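Local coordinates for protein L-2,4-diaminobutyric acid acetyltransferase (PDB 6SLL) that acetylates L-2,4-diaminobutyric acid, probably taking the acetyl group from acetyl coenzyme A, a step in the biosynthesis of the chemical chaperone ectoine, at residues Thr30-Trp33 with Glu34-Asp38. Residues are numbered along the deposited sequence; the frame is centred on the assembly and turned at random.
Sequences TRVW and ELIRD
Thr-30 meets Glu-34 one turn further along helix 29-39: its O accepts the N-H of Glu-34 in a fairly straight bond (2.9 Å), while its CG2 faces carboxylate OE2 of Glu-34. The hydroxyl OG1 turns to another partner, Met-158 O of the second subunit. Arg-31 takes the N-H of Leu-35 on its O, the two atoms 3.0 Å apart; its guanidinium runs away from the Glu-34 carboxylate toward Gly-68 O, a weak hydrogen bond. Val-32 O receives Ile-36 N at 2.9 Å, and the side chains of the same pair meet at their CG1 atoms, 4.3 Å apart, an i/i+4 apolar contact. Trp-33 closes the series by accepting Arg-37 N on its O (2.8 Å). With CG anti to the backbone N (chi1 177°), its indole comes beside the Glu-34 side chain, which it crosses at about a right angle, and CE3 packs on Glu-34 CG at 3.7 Å. In one of two deposited conformers the Arg-37 chain, bent at chi3 (67°), brings NH1 to 3.6 Å from Trp-33 CZ3, with ring and guanidinium planes 66° apart. In that conformer Arg-37 NE also forms a salt bridge to Asp-38 OD1, which it meets from above the carboxylate plane. This amphipathic helix of the GNAT fold lays Val-32 and Leu-35 on Phe-73 of strand 69-78, and Leu-35 and Ile-36 on Ala-92 of strand 85-93; the side chain of Ile-36 lies about 6 Å from a bound diaminobutyrate. Tyr-50 of helix 47-56 touches Val-32 and Ile-36, whereas Trp-33 touches Pro-47 of that helix and Pro-160 of the second subunit.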
loop_
_atom_site.group_PDB
_atom_site.type_symbol
_atom_site.label_atom_id
_atom_site.label_comp_id
_atom_site.label_asym_id
_atom_site.label_seq_id
_atom_site.Cartn_x
_atom_site.Cartn_y
_atom_site.Cartn_z
ATOM N N THR B 30 -1.698 1.024 -14.566
ATOM C CA THR B 30 -1.211 -0.015 -15.443
ATOM C C THR B 30 0.182 0.171 -15.930
ATOM O O THR B 30 0.995 -0.742 -15.976
ATOM C CB THR B 30 -2.246 -0.243 -16.572
ATOM O OG1 THR B 30 -3.315 -1.031 -16.034
ATOM C CG2 THR B 30 -1.636 -0.926 -17.757
ATOM N N ARG B 31 0.497 1.413 -16.396
ATOM C CA ARG B 31 1.822 1.639 -16.949
ATOM C C ARG B 31 2.901 1.558 -15.892
ATOM O O ARG B 31 4.036 1.119 -16.129
ATOM C CB ARG B 31 1.899 2.953 -17.703
ATOM C CG ARG B 31 1.155 2.912 -19.031
ATOM C CD ARG B 31 1.402 4.095 -20.036
ATOM N NE ARG B 31 1.169 5.326 -19.514
ATOM C CZ ARG B 31 1.804 6.403 -19.879
ATOM N NH1 ARG B 31 2.941 6.549 -20.648
ATOM N NH2 ARG B 31 1.357 7.514 -19.313
ATOM N N VAL B 32 2.546 2.012 -14.660
ATOM C CA VAL B 32 3.500 1.822 -13.538
ATOM C C VAL B 32 3.706 0.352 -13.223
ATOM O O VAL B 32 4.822 -0.116 -13.042
ATOM C CB VAL B 32 3.001 2.623 -12.284
ATOM C CG1 VAL B 32 3.835 2.222 -11.084
ATOM C CG2 VAL B 32 3.092 4.088 -12.567
ATOM N N TRP B 33 2.603 -0.430 -13.200
ATOM C CA TRP B 33 2.676 -1.850 -12.987
ATOM C C TRP B 33 3.627 -2.497 -14.024
ATOM O O TRP B 33 4.447 -3.336 -13.678
ATOM C CB TRP B 33 1.263 -2.410 -13.020
ATOM C CG TRP B 33 1.175 -3.915 -12.871
ATOM C CD1 TRP B 33 1.187 -4.631 -11.724
ATOM C CD2 TRP B 33 1.097 -4.876 -13.963
ATOM N NE1 TRP B 33 1.089 -5.974 -12.009
ATOM C CE2 TRP B 33 1.020 -6.149 -13.358
ATOM C CE3 TRP B 33 1.014 -4.735 -15.337
ATOM C CZ2 TRP B 33 0.880 -7.283 -14.098
ATOM C CZ3 TRP B 33 0.830 -5.871 -16.087
ATOM C CH2 TRP B 33 0.800 -7.125 -15.487
ATOM N N GLU B 34 3.412 -2.108 -15.284
ATOM C CA GLU B 34 4.289 -2.657 -16.339
ATOM C C GLU B 34 5.735 -2.329 -16.132
ATOM O O GLU B 34 6.649 -3.185 -16.316
ATOM C CB GLU B 34 3.816 -2.162 -17.711
ATOM C CG GLU B 34 2.461 -2.784 -18.125
ATOM C CD GLU B 34 1.882 -2.242 -19.366
ATOM O OE1 GLU B 34 2.228 -1.110 -19.728
ATOM O OE2 GLU B 34 1.048 -2.945 -19.971
ATOM N N LEU B 35 6.030 -1.070 -15.685
ATOM C CA LEU B 35 7.416 -0.685 -15.359
ATOM C C LEU B 35 8.005 -1.545 -14.264
ATOM O O LEU B 35 9.105 -2.072 -14.368
ATOM C CB LEU B 35 7.482 0.812 -14.966
ATOM C CG LEU B 35 8.793 1.323 -14.501
ATOM C CD1 LEU B 35 9.704 1.602 -15.670
ATOM C CD2 LEU B 35 8.674 2.633 -13.755
ATOM N N ILE B 36 7.228 -1.736 -13.174
ATOM C CA ILE B 36 7.703 -2.573 -12.064
ATOM C C ILE B 36 7.904 -3.998 -12.543
ATOM O O ILE B 36 8.949 -4.614 -12.248
ATOM C CB ILE B 36 6.746 -2.513 -10.889
ATOM C CG1 ILE B 36 6.479 -1.087 -10.393
ATOM C CG2 ILE B 36 7.184 -3.424 -9.752
ATOM C CD1 ILE B 36 7.690 -0.383 -9.970
ATOM N N ARG B 37 6.969 -4.528 -13.268
ATOM C CA ARG B 37 7.200 -5.893 -13.711
ATOM C C ARG B 37 8.365 -6.072 -14.595
ATOM O O ARG B 37 9.120 -7.076 -14.423
ATOM C CB ARG B 37 6.079 -6.273 -14.521
ATOM C CG ARG B 37 6.264 -7.579 -15.246
ATOM C CD ARG B 37 5.253 -7.877 -16.346
ATOM N NE ARG B 37 5.464 -6.919 -17.419
ATOM C CZ ARG B 37 4.508 -6.567 -18.312
ATOM N NH1 ARG B 37 3.316 -7.108 -18.303
ATOM N NH2 ARG B 37 4.787 -5.582 -19.200
ATOM N N ASP B 38 8.626 -5.119 -15.420
ATOM C CA ASP B 38 9.799 -5.202 -16.283
ATOM C C ASP B 38 11.153 -5.000 -15.632
ATOM O O ASP B 38 12.186 -5.286 -16.223
ATOM C CB ASP B 38 9.562 -4.291 -17.463
ATOM C CG ASP B 38 8.378 -4.842 -18.393
ATOM O OD1 ASP B 38 8.040 -6.077 -18.250
ATOM O OD2 ASP B 38 7.914 -3.942 -19.100
#